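Local coordinates for UPF0342 protein YheA (Bacillus subtilis, PDB 2OEE), which is of unknown function but belongs to the YlbF/YmcA-type family linked to control of the competence regulator ComK, at residues M41-F45 / T73-V77. Sequence-based numbering, arbitrary orientation.
Sequences MFENF and TVALV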
loop_
_atom_site.group_PDB
_atom_site.type_symbol
_atom_site.label_atom_id
_atom_site.label_comp_id
_atom_site.label_asym_id
_atom_site.label_seq_id
_atom_site.Cartn_x
_atom_site.Cartn_y
_atom_site.Cartn_z
HETATM N N MSE A 41 -23.858 -16.099 2.031
HETATM C CA MSE A 41 -23.497 -15.687 0.683
HETATM C C MSE A 41 -22.149 -14.939 0.666
HETATM O O MSE A 41 -21.310 -15.192 -0.197
HETATM C CB MSE A 41 -24.602 -14.792 0.096
HETATM C CG MSE A 41 -25.929 -15.522 -0.108
HETATM SE SE MSE A 41 -27.402 -14.254 -0.442
HETATM C CE MSE A 41 -26.783 -13.522 -2.107
ATOM N N PHE A 42 -21.975 -14.016 1.603
ATOM C CA PHE A 42 -20.747 -13.204 1.675
ATOM C C PHE A 42 -19.542 -14.105 2.010
ATOM O O PHE A 42 -18.469 -13.976 1.410
ATOM C CB PHE A 42 -20.905 -12.089 2.708
ATOM C CG PHE A 42 -19.703 -11.141 2.797
ATOM C CD1 PHE A 42 -19.386 -10.293 1.742
ATOM C CD2 PHE A 42 -18.934 -11.092 3.953
ATOM C CE1 PHE A 42 -18.285 -9.404 1.825
ATOM C CE2 PHE A 42 -17.836 -10.201 4.059
ATOM C CZ PHE A 42 -17.519 -9.361 2.987
ATOM N N GLU A 43 -19.741 -15.039 2.933
ATOM C CA GLU A 43 -18.685 -15.996 3.300
ATOM C C GLU A 43 -18.280 -16.926 2.157
ATOM O O GLU A 43 -17.093 -17.142 1.937
ATOM C CB GLU A 43 -19.052 -16.775 4.562
ATOM C CG GLU A 43 -18.907 -15.927 5.811
ATOM C CD GLU A 43 -19.289 -16.656 7.083
ATOM O OE1 GLU A 43 -19.831 -17.778 7.003
ATOM O OE2 GLU A 43 -19.075 -16.084 8.168
ATOM N N ASN A 44 -19.253 -17.457 1.418
ATOM C CA ASN A 44 -18.956 -18.322 0.275
ATOM C C ASN A 44 -18.229 -17.561 -0.846
ATOM O O ASN A 44 -17.368 -18.117 -1.541
ATOM C CB ASN A 44 -20.238 -18.996 -0.242
ATOM C CG ASN A 44 -20.032 -19.725 -1.566
ATOM O OD1 ASN A 44 -20.583 -19.325 -2.594
ATOM N ND2 ASN A 44 -19.245 -20.800 -1.544
ATOM N N PHE A 45 -18.566 -16.295 -0.997
ATOM C CA PHE A 45 -17.867 -15.359 -1.852
ATOM C C PHE A 45 -16.405 -15.128 -1.428
ATOM O O PHE A 45 -15.533 -15.205 -2.215
ATOM C CB PHE A 45 -18.588 -14.016 -1.838
ATOM C CG PHE A 45 -17.857 -12.921 -2.516
ATOM C CD1 PHE A 45 -17.713 -12.910 -3.881
ATOM C CD2 PHE A 45 -17.345 -11.891 -1.815
ATOM C CE1 PHE A 45 -17.063 -11.925 -4.488
ATOM C CE2 PHE A 45 -16.684 -10.877 -2.453
ATOM C CZ PHE A 45 -16.547 -10.896 -3.766
ATOM N N THR A 73 -19.828 -16.427 -8.708
ATOM C CA THR A 73 -20.052 -16.123 -7.293
ATOM C C THR A 73 -20.170 -14.609 -7.045
ATOM O O THR A 73 -20.950 -14.172 -6.202
ATOM C CB THR A 73 -18.962 -16.764 -6.390
ATOM O OG1 THR A 73 -18.944 -18.184 -6.597
ATOM C CG2 THR A 73 -19.242 -16.497 -4.925
ATOM N N VAL A 74 -19.410 -13.817 -7.793
ATOM C CA VAL A 74 -19.498 -12.360 -7.701
ATOM C C VAL A 74 -20.904 -11.872 -8.084
ATOM O O VAL A 74 -21.428 -10.945 -7.469
ATOM C CB VAL A 74 -18.393 -11.646 -8.527
ATOM C CG1 VAL A 74 -18.405 -10.131 -8.271
ATOM C CG2 VAL A 74 -17.022 -12.216 -8.186
ATOM N N ALA A 75 -21.523 -12.534 -9.063
ATOM C CA ALA A 75 -22.902 -12.227 -9.480
ATOM C C ALA A 75 -23.936 -12.547 -8.416
ATOM O O ALA A 75 -24.849 -11.752 -8.189
ATOM C CB ALA A 75 -23.250 -12.938 -10.791
ATOM N N LEU A 76 -23.818 -13.714 -7.786
ATOM C CA LEU A 76 -24.620 -14.047 -6.609
ATOM C C LEU A 76 -24.675 -12.846 -5.670
ATOM O O LEU A 76 -25.755 -12.297 -5.422
ATOM C CB LEU A 76 -24.059 -15.292 -5.879
ATOM C CG LEU A 76 -24.549 -15.760 -4.482
ATOM C CD1 LEU A 76 -26.079 -15.872 -4.353
ATOM C CD2 LEU A 76 -23.881 -17.097 -4.072
ATOM N N VAL A 77 -23.517 -12.412 -5.185
ATOM C CA VAL A 77 -23.481 -11.427 -4.108
ATOM C C VAL A 77 -23.838 -10.013 -4.531
ATOM O O VAL A 77 -24.435 -9.277 -3.756
ATOM C CB VAL A 77 -22.139 -11.422 -3.334
ATOM C CG1 VAL A 77 -22.029 -12.663 -2.504
ATOM C CG2 VAL A 77 -20.938 -11.292 -4.284
#
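Phe45 and Met41 of helix 36-48 meet Val77, Val74, Thr73 and Leu76 of helix 70-78 in an apolar, nearly antiparallel helix-helix contact, the short segments running at 158° with their axes 9.5 Å apart. Both helices belong to a chain whose modelled part is mostly helical, and Met87 of helix 81-104 touches both Phe45 and Val77, drawing a third helix into the packing. With CG anti to the backbone N (chi1 171°), the Phe45 ring reaches Val77, whose CG2 makes a CH-pi contact over one face, 4.0 Å from the ring centroid. Val74 CG2 comes in at the ring edge, in plane, 3.7 Å from Phe45 CE1. Thr73 turns its methyl inward, CG2 lying 3.6 Å from Phe45 CA, while OG1 is hydrogen-bonded to Gln69 O. At the other end, Met41, present as selenomethionine, bends at chi3 (64°) toward Leu76. Val77 CG1 packs 3.5 Å from Met41 O, which already accepts the helical hydrogen bond from Phe45 N. Replacing Phe45 by an alanine removes the ring, and Val77 CG2 and Val74 CG2 would probably lose their packing partner. With no hydrogen bond between them, the segments meet through partly buried apolar side chains, consistent with hydrophobic packing.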